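Petrobactin biosynthesis protein AsbB (Bacillus anthracis, PDB 3TO3) catalyses the ATP-dependent condensation of spermidine with citryl-spermidine intermediates in the biosynthesis of the siderophore petrobactin. Local coordinates at residues Met507-Leu512 and Ile560-Pro565; Ser534-Val539 and Pro589-Arg594; Asp276-Gln281 and Leu287-Asn292; Asp177-Arg180 and Glu184-Arg187; Asn330-Ser333 and Tyr337-Asp340. All blocks are in the same frame, centred on the assembly; numbering follows the deposited sequence.

Contact 1 (Met507-Leu512 and Ile560-Pro565); sequences MVLDAL and IQLYTP
Val508 and Leu509 of helix 502-528 meet Leu562, in the turn between helix 554-560 and strand 566-570. The contact lies in the FhuF-like region of the protein. At the start of the turn, Ile560 touches Val429 of helix 410-432, which also touches Val508. Gln561 is the first residue to leave the helix, and its backbone takes a positive phi of 58°. Its carbonyl O accepts a hydrogen bond from Thr564 N, which closes a type I beta turn over Gln561-Thr564. The same oxygen also receives Gln505 NE2.

Leu562 is the main apolar group on the loop side. Its CG stands anti to its own carbonyl carbon (chi1 -62°), which swings the isobutyl group toward the helix, and the CD2 branch does the touching. There CD2 lies 3.9 Å from Val508 CG1 and 4.0 Å from Val508 CB. The two side chains cross at about a right angle. Leu509 comes in with its CD2 methyl, 3.7 Å from Leu562 O and 4.4 Å from Leu562 CD2. That carbonyl O is also hydrogen-bonded to Asn590 ND2, so its polar need is met although a methyl group lies beside it.

Thr564 ends the contact more loosely. Its methyl CG2 lies 4.4 Å from Leu509 CD1, while OG1 makes a weak hydrogen bond to Thr566 O.

No hydrogen bond joins the two segments, which meet through branched aliphatic groups. Gln505, one turn before Leu509 on the same helix, adds a polar tie at Gln561 O, while Asn590 ND2 serves the carbonyls of Leu562 and Thr564.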
# COMPACT_ATOMS: atom_id res chain seq x y z
N MSE B 507 -6.57 -20.23 -27.16
CA MSE B 507 -5.68 -20.77 -26.14
C MSE B 507 -4.43 -21.42 -26.75
O MSE B 507 -3.33 -21.38 -26.19
CB MSE B 507 -6.39 -21.77 -25.23
CG MSE B 507 -5.58 -22.14 -23.97
SE MSE B 507 -5.55 -20.69 -22.63
CE MSE B 507 -7.29 -21.07 -21.78
N VAL B 508 -4.60 -22.03 -27.92
CA VAL B 508 -3.45 -22.58 -28.61
C VAL B 508 -2.51 -21.49 -29.23
O VAL B 508 -1.29 -21.48 -28.98
CB VAL B 508 -3.87 -23.64 -29.64
CG1 VAL B 508 -2.67 -24.05 -30.48
CG2 VAL B 508 -4.49 -24.89 -28.91
N LEU B 509 -3.07 -20.60 -30.03
CA LEU B 509 -2.29 -19.62 -30.76
C LEU B 509 -1.66 -18.63 -29.78
O LEU B 509 -0.46 -18.37 -29.84
CB LEU B 509 -3.12 -18.87 -31.81
CG LEU B 509 -3.66 -19.78 -32.91
CD1 LEU B 509 -4.36 -18.92 -33.98
CD2 LEU B 509 -2.56 -20.66 -33.52
N ASP B 510 -2.50 -18.10 -28.90
CA ASP B 510 -2.14 -17.04 -27.97
C ASP B 510 -1.35 -17.52 -26.75
O ASP B 510 -0.33 -16.97 -26.40
CB ASP B 510 -3.42 -16.34 -27.50
CG ASP B 510 -3.23 -14.87 -27.23
OD1 ASP B 510 -2.45 -14.23 -27.95
OD2 ASP B 510 -3.89 -14.33 -26.32
N ALA B 511 -1.82 -18.55 -26.09
CA ALA B 511 -1.16 -18.92 -24.86
C ALA B 511 0.04 -19.84 -25.14
O ALA B 511 1.19 -19.52 -24.80
CB ALA B 511 -2.12 -19.51 -23.87
N LEU B 512 -0.22 -21.00 -25.72
CA LEU B 512 0.86 -21.94 -26.04
C LEU B 512 1.97 -21.35 -26.92
O LEU B 512 3.15 -21.53 -26.63
CB LEU B 512 0.30 -23.21 -26.69
CG LEU B 512 1.31 -24.33 -26.94
CD1 LEU B 512 1.97 -24.89 -25.64
CD2 LEU B 512 0.64 -25.46 -27.74
N ILE B 560 -11.23 -25.86 -35.68
CA ILE B 560 -10.44 -25.10 -34.72
C ILE B 560 -9.59 -24.01 -35.42
O ILE B 560 -9.26 -22.98 -34.82
CB ILE B 560 -9.56 -26.09 -33.92
CG1 ILE B 560 -10.39 -26.79 -32.87
CG2 ILE B 560 -8.35 -25.43 -33.25
CD1 ILE B 560 -9.54 -27.48 -31.87
N GLN B 561 -9.25 -24.22 -36.70
CA GLN B 561 -8.56 -23.21 -37.49
C GLN B 561 -7.20 -22.72 -36.93
O GLN B 561 -6.99 -21.53 -36.76
CB GLN B 561 -9.48 -22.01 -37.68
CG GLN B 561 -10.75 -22.31 -38.41
CD GLN B 561 -10.86 -21.50 -39.69
OE1 GLN B 561 -11.60 -20.51 -39.75
NE2 GLN B 561 -10.10 -21.90 -40.71
N LEU B 562 -6.29 -23.64 -36.63
CA LEU B 562 -4.99 -23.25 -36.15
C LEU B 562 -4.14 -22.62 -37.24
O LEU B 562 -3.10 -22.01 -36.94
CB LEU B 562 -4.26 -24.48 -35.62
CG LEU B 562 -4.96 -25.14 -34.45
CD1 LEU B 562 -4.05 -26.20 -33.91
CD2 LEU B 562 -5.25 -24.09 -33.40
N TYR B 563 -4.54 -22.84 -38.49
CA TYR B 563 -3.83 -22.30 -39.66
C TYR B 563 -4.43 -21.00 -40.16
O TYR B 563 -4.10 -20.54 -41.27
CB TYR B 563 -3.74 -23.32 -40.80
CG TYR B 563 -3.09 -24.63 -40.39
CD1 TYR B 563 -2.20 -24.68 -39.33
CD2 TYR B 563 -3.38 -25.81 -41.06
CE1 TYR B 563 -1.60 -25.86 -38.95
CE2 TYR B 563 -2.78 -27.00 -40.70
CZ TYR B 563 -1.89 -27.02 -39.65
OH TYR B 563 -1.30 -28.21 -39.28
N THR B 564 -5.40 -20.44 -39.43
CA THR B 564 -6.00 -19.18 -39.90
C THR B 564 -4.90 -18.12 -40.09
O THR B 564 -3.89 -18.09 -39.35
CB THR B 564 -7.09 -18.64 -38.94
OG1 THR B 564 -7.86 -17.63 -39.61
CG2 THR B 564 -6.45 -18.05 -37.70
N PRO B 565 -5.08 -17.27 -41.10
CA PRO B 565 -4.10 -16.24 -41.48
C PRO B 565 -3.85 -15.24 -40.36
O PRO B 565 -2.70 -14.91 -40.09
CB PRO B 565 -4.77 -15.54 -42.66
CG PRO B 565 -5.69 -16.60 -43.25
CD PRO B 565 -6.20 -17.37 -42.05

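Contact 2 (Ser534-Val539 and Pro589-Arg594); sequences SFWMIV and PNPLYR. With EDO (1,2-ethanediol), chain H.
Trp536 of helix 532-547 packs on Pro591 and Leu592. Its helix lies against the N-terminal turn of helix 591-600, which Asn590 N-caps. The contact docks this last helix of the chain on helix 532-547. The Trp536 side chain is about 10 Å from that of the ATP-binding Tyr391.

The aromatic part is a CH-pi contact. Pro591 CB sits 3.8 Å from the centroid of the five-membered ring of Trp536, 14° off the ring normal, and so lies over its face. Pro591 CG lies over the same face. Phe535 CD2 lies over the opposite face, which leaves the indole sandwiched between a proline and a neighbour in its own helix.

The aliphatic part rests on one methyl group. Leu592 CD2 comes obliquely to within 3.4 Å of Trp536 CE3 and also meets Val539 CG1 at 4.1 Å. The leucine and valine side chains cross at about a right angle.

The polar groups find partners elsewhere. Trp536 NE1 is hydrogen-bonded to Thr77 OG1, and Asn590 ND2 to the carbonyls of Leu562 and Thr564. Outside this packing, Ser534 OG has a weak hydrogen bond to a 1,2-ethanediol, probably from the crystallisation liquor.

The cap itself is made by the other end of the Asn590 amide. Leu592 N donates to Asn590 OD1 at 2.9 Å, from above the carbonyl plane.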
# COMPACT_ATOMS: atom_id res chain seq x y z
N SER B 534 11.73 -21.68 -40.65
CA SER B 534 12.04 -23.10 -40.42
C SER B 534 11.43 -23.61 -39.11
O SER B 534 10.88 -24.71 -39.06
CB SER B 534 13.55 -23.37 -40.38
OG SER B 534 14.16 -22.91 -41.56
N PHE B 535 11.55 -22.82 -38.05
CA PHE B 535 10.94 -23.17 -36.76
C PHE B 535 9.45 -23.49 -36.98
O PHE B 535 8.99 -24.57 -36.62
CB PHE B 535 11.13 -22.02 -35.76
CG PHE B 535 10.58 -22.30 -34.40
CD1 PHE B 535 11.43 -22.63 -33.34
CD2 PHE B 535 9.22 -22.18 -34.15
CE1 PHE B 535 10.93 -22.88 -32.06
CE2 PHE B 535 8.69 -22.42 -32.88
CZ PHE B 535 9.55 -22.77 -31.82
N TRP B 536 8.71 -22.57 -37.60
CA TRP B 536 7.27 -22.77 -37.74
C TRP B 536 6.93 -23.88 -38.74
O TRP B 536 5.90 -24.55 -38.59
CB TRP B 536 6.52 -21.44 -38.00
CG TRP B 536 6.67 -20.54 -36.80
CD1 TRP B 536 7.45 -19.41 -36.69
CD2 TRP B 536 6.08 -20.74 -35.50
NE1 TRP B 536 7.36 -18.90 -35.41
CE2 TRP B 536 6.52 -19.69 -34.67
CE3 TRP B 536 5.20 -21.70 -34.98
CZ2 TRP B 536 6.11 -19.58 -33.34
CZ3 TRP B 536 4.81 -21.59 -33.66
CH2 TRP B 536 5.25 -20.53 -32.86
N MSE B 537 7.78 -24.08 -39.73
CA MSE B 537 7.55 -25.18 -40.65
C MSE B 537 7.75 -26.54 -39.98
O MSE B 537 7.23 -27.54 -40.46
CB MSE B 537 8.42 -25.05 -41.90
CG MSE B 537 7.96 -23.94 -42.86
SE MSE B 537 8.84 -24.02 -44.61
CE MSE B 537 10.61 -23.38 -44.14
N ILE B 538 8.50 -26.59 -38.89
CA ILE B 538 8.65 -27.82 -38.15
C ILE B 538 7.44 -28.05 -37.28
O ILE B 538 6.97 -29.18 -37.13
CB ILE B 538 9.91 -27.84 -37.30
CG1 ILE B 538 11.12 -28.15 -38.20
CG2 ILE B 538 9.77 -28.88 -36.19
CD1 ILE B 538 12.44 -27.97 -37.54
N VAL B 539 6.94 -26.96 -36.71
CA VAL B 539 5.76 -27.02 -35.88
C VAL B 539 4.57 -27.52 -36.70
O VAL B 539 3.87 -28.46 -36.28
CB VAL B 539 5.47 -25.69 -35.19
CG1 VAL B 539 4.13 -25.75 -34.45
CG2 VAL B 539 6.58 -25.37 -34.19
N PRO B 589 -0.60 -11.43 -37.29
CA PRO B 589 -0.51 -12.48 -38.30
C PRO B 589 -0.14 -13.82 -37.64
O PRO B 589 0.44 -13.88 -36.55
CB PRO B 589 0.61 -11.99 -39.23
CG PRO B 589 1.54 -11.25 -38.28
CD PRO B 589 0.62 -10.60 -37.24
N ASN B 590 -0.52 -14.90 -38.29
CA ASN B 590 -0.27 -16.22 -37.74
C ASN B 590 0.84 -16.94 -38.53
O ASN B 590 0.66 -17.27 -39.71
CB ASN B 590 -1.56 -17.02 -37.74
CG ASN B 590 -1.37 -18.46 -37.31
OD1 ASN B 590 -0.33 -18.82 -36.76
ND2 ASN B 590 -2.37 -19.29 -37.58
N PRO B 591 1.99 -17.18 -37.90
CA PRO B 591 3.08 -17.82 -38.66
C PRO B 591 2.72 -19.26 -39.06
O PRO B 591 3.29 -19.75 -40.03
CB PRO B 591 4.27 -17.78 -37.68
CG PRO B 591 3.61 -17.85 -36.30
CD PRO B 591 2.31 -17.05 -36.45
N LEU B 592 1.77 -19.92 -38.39
CA LEU B 592 1.42 -21.28 -38.83
C LEU B 592 0.78 -21.25 -40.19
O LEU B 592 0.85 -22.22 -40.93
CB LEU B 592 0.50 -21.98 -37.86
CG LEU B 592 1.03 -22.13 -36.45
CD1 LEU B 592 0.09 -23.06 -35.70
CD2 LEU B 592 2.38 -22.74 -36.56
N TYR B 593 0.16 -20.12 -40.55
CA TYR B 593 -0.50 -20.03 -41.85
C TYR B 593 0.45 -20.15 -43.03
O TYR B 593 0.22 -20.93 -43.93
CB TYR B 593 -1.25 -18.72 -41.97
CG TYR B 593 -1.78 -18.48 -43.35
CD1 TYR B 593 -1.21 -17.53 -44.17
CD2 TYR B 593 -2.85 -19.21 -43.83
CE1 TYR B 593 -1.69 -17.32 -45.47
CE2 TYR B 593 -3.35 -19.00 -45.11
CZ TYR B 593 -2.77 -18.05 -45.92
OH TYR B 593 -3.27 -17.83 -47.20
N ARG B 594 1.50 -19.34 -43.05
CA ARG B 594 2.40 -19.38 -44.19
C ARG B 594 3.19 -20.68 -44.17
O ARG B 594 3.43 -21.29 -45.21
CB ARG B 594 3.36 -18.18 -44.20
CG ARG B 594 4.15 -18.08 -45.52
CD ARG B 594 4.79 -16.71 -45.70
NE ARG B 594 5.52 -16.60 -46.97
CZ ARG B 594 6.82 -16.83 -47.11
NH1 ARG B 594 7.39 -16.70 -48.30
NH2 ARG B 594 7.55 -17.19 -46.06
C1 EDO H . 17.71 -22.28 -41.94
O1 EDO H . 16.92 -21.17 -41.57
C2 EDO H . 17.89 -23.13 -40.70
O2 EDO H . 19.20 -23.71 -40.79

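Contact 3 (Asp276-Gln281 and Leu287-Asn292); sequences DDYCAQ and LRNVTN
Asp276 OD2 is gripped by Asn289 ND2 and, from outside the two segments, by the charged Arg295 NH1. The amide bond is 2.9 Å long between Asn289 ND2 and Asp276 OD2 and nearly straight, at 175°. It meets the carboxylate on its anti side and lies in the amide plane of Asn289. A water accepts from both Asn289 ND2 and Tyr278 OH. Asn289 OD1 takes Asn292 N in an Asx motif.

Strands 278-280 and 286-289 form an antiparallel beta hairpin. Cys279 and Arg288 are its hydrogen-bonded pair, with N-to-O distances of 3.0 Å from Cys279 N to Arg288 O and from Arg288 N to Cys279 O. Beyond them, Val290 N reaches Asp277 O at 2.8 Å, and Thr291 OG1 accepts from Asp277 N.

Tyr278, Ala280, Leu287 and Asn289 share one face of the sheet. Asn289 CA lies off-centre over the tyrosine ring. On the other face, Val290 CG2 packs close to Cys279 CB.

The loop between the strands carries the ATP-binding residues Ser283, Met284 and Arg285. Behind it, the backbone ladder continues past the strands to Asp277 and Val290, and the side chains of Thr291, Asn289, Asp276 and Arg295 take over beyond.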
# COMPACT_ATOMS: atom_id res chain seq x y z
N ASP B 276 8.47 -29.03 8.79
CA ASP B 276 9.30 -28.97 7.59
C ASP B 276 9.60 -27.53 7.13
O ASP B 276 8.84 -26.59 7.40
CB ASP B 276 8.67 -29.79 6.44
CG ASP B 276 8.57 -31.30 6.77
OD1 ASP B 276 9.17 -31.75 7.78
OD2 ASP B 276 7.90 -32.04 6.02
N ASP B 277 10.72 -27.38 6.43
CA ASP B 277 11.09 -26.14 5.78
C ASP B 277 10.57 -26.13 4.35
O ASP B 277 10.51 -27.15 3.67
CB ASP B 277 12.61 -26.01 5.76
CG ASP B 277 13.18 -25.70 7.13
OD1 ASP B 277 12.53 -24.98 7.90
OD2 ASP B 277 14.28 -26.20 7.44
N TYR B 278 10.17 -24.95 3.89
CA TYR B 278 9.69 -24.81 2.54
C TYR B 278 10.52 -23.76 1.83
O TYR B 278 11.24 -22.96 2.44
CB TYR B 278 8.20 -24.44 2.51
CG TYR B 278 7.29 -25.59 2.87
CD1 TYR B 278 6.60 -26.29 1.90
CD2 TYR B 278 7.14 -26.00 4.20
CE1 TYR B 278 5.77 -27.35 2.23
CE2 TYR B 278 6.31 -27.05 4.55
CZ TYR B 278 5.64 -27.73 3.55
OH TYR B 278 4.82 -28.78 3.87
N CYS B 279 10.41 -23.77 0.52
CA CYS B 279 11.16 -22.83 -0.28
C CYS B 279 10.28 -22.42 -1.46
O CYS B 279 9.63 -23.27 -2.06
CB CYS B 279 12.41 -23.55 -0.74
SG CYS B 279 13.47 -22.55 -1.69
N ALA B 280 10.23 -21.14 -1.79
CA ALA B 280 9.36 -20.66 -2.87
C ALA B 280 9.84 -21.12 -4.22
O ALA B 280 11.03 -21.25 -4.42
CB ALA B 280 9.25 -19.12 -2.87
N GLN B 281 8.89 -21.33 -5.14
CA GLN B 281 9.16 -21.48 -6.58
C GLN B 281 9.05 -20.13 -7.32
O GLN B 281 8.92 -19.09 -6.69
CB GLN B 281 8.17 -22.47 -7.18
CG GLN B 281 8.18 -23.80 -6.46
CD GLN B 281 7.35 -24.87 -7.18
OE1 GLN B 281 6.13 -24.72 -7.33
NE2 GLN B 281 8.01 -25.95 -7.62
N LEU B 287 4.98 -23.21 -2.62
CA LEU B 287 6.14 -23.59 -1.85
C LEU B 287 6.37 -25.09 -1.93
O LEU B 287 5.43 -25.90 -1.80
CB LEU B 287 5.94 -23.16 -0.39
CG LEU B 287 5.47 -21.71 -0.20
CD1 LEU B 287 4.95 -21.48 1.21
CD2 LEU B 287 6.59 -20.76 -0.48
N ARG B 288 7.63 -25.47 -2.16
CA ARG B 288 8.04 -26.86 -2.17
C ARG B 288 8.56 -27.24 -0.78
O ARG B 288 9.07 -26.39 -0.04
CB ARG B 288 9.08 -27.15 -3.25
CG ARG B 288 10.33 -26.31 -3.17
CD ARG B 288 11.43 -26.79 -4.13
NE ARG B 288 12.54 -27.41 -3.42
CZ ARG B 288 13.72 -26.84 -3.24
NH1 ARG B 288 13.97 -25.63 -3.74
NH2 ARG B 288 14.67 -27.49 -2.57
N ASN B 289 8.38 -28.49 -0.41
CA ASN B 289 8.86 -28.94 0.87
C ASN B 289 10.33 -29.29 0.67
O ASN B 289 10.66 -30.16 -0.13
CB ASN B 289 8.01 -30.15 1.27
CG ASN B 289 8.34 -30.65 2.64
OD1 ASN B 289 9.50 -30.77 3.00
ND2 ASN B 289 7.31 -30.97 3.42
N VAL B 290 11.22 -28.59 1.36
CA VAL B 290 12.66 -28.77 1.16
C VAL B 290 13.17 -30.00 1.92
O VAL B 290 14.09 -30.69 1.49
CB VAL B 290 13.47 -27.57 1.68
CG1 VAL B 290 14.93 -27.81 1.48
CG2 VAL B 290 13.08 -26.32 0.95
N THR B 291 12.56 -30.23 3.07
CA THR B 291 12.93 -31.28 3.98
C THR B 291 12.53 -32.63 3.41
O THR B 291 13.24 -33.62 3.58
CB THR B 291 12.19 -31.08 5.32
OG1 THR B 291 12.47 -29.77 5.84
CG2 THR B 291 12.62 -32.14 6.33
N ASN B 292 11.38 -32.68 2.74
CA ASN B 292 10.87 -33.93 2.18
C ASN B 292 10.32 -33.73 0.76
O ASN B 292 9.12 -33.53 0.56
CB ASN B 292 9.79 -34.54 3.10
CG ASN B 292 10.34 -34.94 4.47
OD1 ASN B 292 9.97 -34.35 5.49
ND2 ASN B 292 11.20 -35.95 4.51
O HOH W 1 4.47 -30.53 1.97

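Contact 4 (Asp177-Arg180 and Glu184-Arg187); sequences DNFR and EFMR
Phe185 is the close-packed centre of this contact. The edge of Phe179 points at its face, a T-shaped pair with centroids 5.2 Å apart and planes at 74°. Phe179 CD1 lies above the middle of the Phe185 ring, 3.9 Å from Phe185 CZ. Glu184 CB lies over the opposite face. Phe185 CG stands anti to the carbonyl carbon (chi1 -46°), and this turns the ring back against the helix. Two helix carbonyls line this side: Phe185 CD1 is 3.4 Å from Asn178 O, and the CB methylene of Phe185 is 3.6 Å from Phe179 O. Asn178 ND2 also reaches the ring, with its amide plane almost perpendicular to it. Further along, Arg187 CB makes another close approach, 3.3 Å from Arg180 O.

The contact joins the end of helix 175-181 to the loop that follows it and leads to strand 192-197. Ile134 of helix 115-138 touches both phenylalanines, and Arg170 NH1 is shared by Asn178 OD1 and Glu184 OE1. Asn178 lies about 6 Å, side chain to side chain, from Met284 of the ATP-binding loop.

Water takes over where the packing is looser. One water accepts from Asn178 ND2 and donates to Glu184 OE2. Another donates to Arg180 O and accepts from Arg187 N, bridging the two backbones where no direct hydrogen bond does. Arg187 is exposed beyond its CB. Arg180, also exposed, points away from the loop and forms a salt bridge along its own helix, from NH2 to Asp177 OD1 at 3.2 Å.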
# COMPACT_ATOMS: atom_id res chain seq x y z
N ASP B 177 11.92 -7.72 3.08
CA ASP B 177 11.01 -8.80 2.74
C ASP B 177 11.38 -9.46 1.41
O ASP B 177 11.22 -10.67 1.24
CB ASP B 177 9.57 -8.28 2.69
CG ASP B 177 8.93 -8.16 4.08
OD1 ASP B 177 9.32 -8.91 5.01
OD2 ASP B 177 8.04 -7.30 4.22
N ASN B 178 11.86 -8.66 0.47
CA ASN B 178 12.21 -9.21 -0.83
C ASN B 178 13.36 -10.23 -0.68
O ASN B 178 13.30 -11.34 -1.26
CB ASN B 178 12.60 -8.10 -1.83
CG ASN B 178 12.78 -8.65 -3.21
OD1 ASN B 178 11.84 -9.25 -3.77
ND2 ASN B 178 14.01 -8.51 -3.76
N PHE B 179 14.38 -9.84 0.08
CA PHE B 179 15.47 -10.73 0.47
C PHE B 179 14.95 -12.00 1.16
O PHE B 179 15.49 -13.09 0.94
CB PHE B 179 16.44 -10.04 1.39
CG PHE B 179 17.54 -9.31 0.69
CD1 PHE B 179 18.07 -9.79 -0.48
CD2 PHE B 179 18.03 -8.14 1.20
CE1 PHE B 179 19.09 -9.09 -1.13
CE2 PHE B 179 19.04 -7.45 0.56
CZ PHE B 179 19.57 -7.93 -0.60
N ARG B 180 13.93 -11.87 2.00
CA ARG B 180 13.47 -13.01 2.76
C ARG B 180 12.67 -13.99 1.91
O ARG B 180 12.87 -15.18 1.98
CB ARG B 180 12.63 -12.56 3.97
CG ARG B 180 13.45 -12.07 5.15
CD ARG B 180 12.60 -11.94 6.45
NE ARG B 180 11.89 -10.66 6.52
CZ ARG B 180 12.31 -9.59 7.19
NH1 ARG B 180 13.45 -9.62 7.88
NH2 ARG B 180 11.58 -8.47 7.17
N GLU B 184 14.43 -15.91 -5.73
CA GLU B 184 15.84 -15.90 -6.14
C GLU B 184 16.77 -16.27 -4.99
O GLU B 184 17.89 -16.78 -5.21
CB GLU B 184 16.28 -14.53 -6.69
CG GLU B 184 15.46 -13.99 -7.86
CD GLU B 184 14.42 -12.95 -7.43
OE1 GLU B 184 13.81 -13.11 -6.34
OE2 GLU B 184 14.24 -11.96 -8.17
N PHE B 185 16.35 -15.96 -3.76
CA PHE B 185 17.23 -16.08 -2.62
C PHE B 185 17.17 -17.41 -1.88
O PHE B 185 18.00 -17.68 -1.01
CB PHE B 185 17.10 -14.86 -1.71
CG PHE B 185 17.12 -13.58 -2.48
CD1 PHE B 185 15.94 -12.88 -2.72
CD2 PHE B 185 18.30 -13.12 -3.03
CE1 PHE B 185 15.95 -11.71 -3.46
CE2 PHE B 185 18.32 -11.95 -3.77
CZ PHE B 185 17.11 -11.23 -3.97
N MSE B 186 16.19 -18.23 -2.26
CA MSE B 186 16.11 -19.64 -1.82
C MSE B 186 16.19 -19.78 -0.33
O MSE B 186 16.90 -20.64 0.17
CB MSE B 186 17.24 -20.45 -2.43
CG MSE B 186 17.10 -20.68 -3.92
SE MSE B 186 18.47 -21.93 -4.52
CE MSE B 186 20.01 -20.74 -4.45
N ARG B 187 15.50 -18.91 0.38
CA ARG B 187 15.53 -18.91 1.83
C ARG B 187 14.51 -19.92 2.33
O ARG B 187 13.39 -19.95 1.85
CB ARG B 187 15.22 -17.52 2.36
CG ARG B 187 16.38 -16.55 2.26
CD ARG B 187 17.32 -16.73 3.42
NE ARG B 187 18.45 -15.81 3.35
CZ ARG B 187 19.58 -16.06 2.69
NH1 ARG B 187 19.74 -17.21 2.05
NH2 ARG B 187 20.56 -15.15 2.68
O HOH W 2 14.79 -9.85 -6.55
O HOH W 3 13.63 -16.78 -0.31

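Contact 5 (Asn330-Ser333 and Tyr337-Asp340); sequences NVVS and YLRD
Arg339 turns its guanidinium edge to the backbone of Ser333. Arg339 NH1 donates to Ser333 O at 2.9 Å, with an N-H...O angle of 157°. The oxygen lies near the guanidinium plane, but the donor sits above the carbonyl plane. The arginine starts out extended, with CG anti to the backbone N (chi1 180°), and then bends at chi3 (65°), which folds its end across to helix 315-333. Its CB passes 3.5 Å from Val332 O on the way.

The same guanidinium grips its neighbour Asp340 side-on. NE pairs with Asp340 OD1, and NH2 with Asp340 OD2 at 2.8 Å. Both bonds meet the carboxylate from above its plane. Three bonds from one guanidinium probably limit its rotation, and Asp340 would partly offset its charge.

Val332 and Leu338 make the apolar part. Their side chains cross at about a right angle, and Val332 CG1 comes within 4.2 Å of Leu338 CB. Leu338 also touches Leu428 of helix 410-432.

Asp335 OD1 accepts from Leu338 N at the start of the second helix. The contact thus belongs to a short turn joining two consecutive helices, in which an arginine of helix 336-342 binds a carbonyl in the last turn of helix 315-333.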
# COMPACT_ATOMS: atom_id res chain seq x y z
N ASN B 330 -9.15 -38.30 -14.98
CA ASN B 330 -9.94 -39.35 -15.60
C ASN B 330 -9.91 -39.26 -17.10
O ASN B 330 -9.92 -40.28 -17.80
CB ASN B 330 -11.39 -39.35 -15.10
CG ASN B 330 -11.52 -39.87 -13.68
OD1 ASN B 330 -10.70 -40.67 -13.21
ND2 ASN B 330 -12.55 -39.41 -12.97
N VAL B 331 -9.86 -38.03 -17.60
CA VAL B 331 -9.81 -37.80 -19.03
C VAL B 331 -8.53 -38.41 -19.57
O VAL B 331 -8.53 -39.10 -20.56
CB VAL B 331 -9.90 -36.30 -19.36
CG1 VAL B 331 -9.55 -36.03 -20.79
CG2 VAL B 331 -11.31 -35.79 -19.07
N VAL B 332 -7.42 -38.16 -18.88
CA VAL B 332 -6.13 -38.68 -19.33
C VAL B 332 -6.06 -40.22 -19.24
O VAL B 332 -5.61 -40.88 -20.19
CB VAL B 332 -4.96 -38.01 -18.53
CG1 VAL B 332 -3.63 -38.70 -18.81
CG2 VAL B 332 -4.87 -36.54 -18.87
N SER B 333 -6.52 -40.78 -18.13
CA SER B 333 -6.38 -42.22 -17.90
C SER B 333 -7.25 -43.07 -18.84
O SER B 333 -7.01 -44.27 -19.00
CB SER B 333 -6.66 -42.57 -16.44
OG SER B 333 -8.05 -42.55 -16.21
N TYR B 337 -3.42 -42.49 -26.22
CA TYR B 337 -2.34 -41.59 -26.62
C TYR B 337 -1.77 -40.80 -25.44
O TYR B 337 -0.58 -40.79 -25.24
CB TYR B 337 -2.75 -40.61 -27.70
CG TYR B 337 -1.69 -39.56 -27.92
CD1 TYR B 337 -0.52 -39.84 -28.61
CD2 TYR B 337 -1.87 -38.27 -27.46
CE1 TYR B 337 0.45 -38.86 -28.82
CE2 TYR B 337 -0.91 -37.30 -27.65
CZ TYR B 337 0.24 -37.58 -28.33
OH TYR B 337 1.17 -36.56 -28.50
N LEU B 338 -2.62 -40.16 -24.66
CA LEU B 338 -2.15 -39.39 -23.53
C LEU B 338 -1.59 -40.28 -22.42
O LEU B 338 -0.60 -39.93 -21.81
CB LEU B 338 -3.28 -38.49 -22.96
CG LEU B 338 -3.87 -37.38 -23.84
CD1 LEU B 338 -4.96 -36.59 -23.10
CD2 LEU B 338 -2.79 -36.42 -24.38
N ARG B 339 -2.23 -41.40 -22.14
CA ARG B 339 -1.83 -42.23 -21.02
C ARG B 339 -0.55 -43.04 -21.36
O ARG B 339 0.41 -43.06 -20.58
CB ARG B 339 -2.98 -43.16 -20.63
CG ARG B 339 -2.72 -44.12 -19.46
CD ARG B 339 -3.80 -45.21 -19.39
NE ARG B 339 -3.76 -46.10 -20.56
CZ ARG B 339 -4.77 -46.31 -21.41
NH1 ARG B 339 -5.94 -45.71 -21.24
NH2 ARG B 339 -4.61 -47.13 -22.45
N ASP B 340 -0.54 -43.64 -22.55
CA ASP B 340 0.50 -44.59 -23.00
C ASP B 340 1.63 -44.03 -23.86
O ASP B 340 2.79 -44.26 -23.56
CB ASP B 340 -0.09 -45.87 -23.63
CG ASP B 340 -0.98 -46.63 -22.67
OD1 ASP B 340 -0.76 -46.57 -21.44
OD2 ASP B 340 -1.93 -47.28 -23.16

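How the contacts relate
Along the chain the order is contact 4, contact 3, contact 5, then contacts 1 and 2, whose segments alternate. Contacts 4 and 3 have centres 13 Å apart and touch where Cys279 SG packs on Met186 CA. Both fall in the IucA/IucC family region, near the ATP-binding loop. Contact 5 belongs to the same region but is about 30 Å from contact 3, centre to centre. Contacts 1 and 2, 11 Å apart by centres, lie across the chain's centre from contacts 3 and 4. Contact 1 falls in the FhuF-like region. Asn590 links contacts 1 and 2 through Thr564 and Pro565, tying together the C-terminal helical part. Helix 410-432 touches contacts 1, 2 and 5. Contacts 1 and 5 lie away from the nucleotide and magnesium sites.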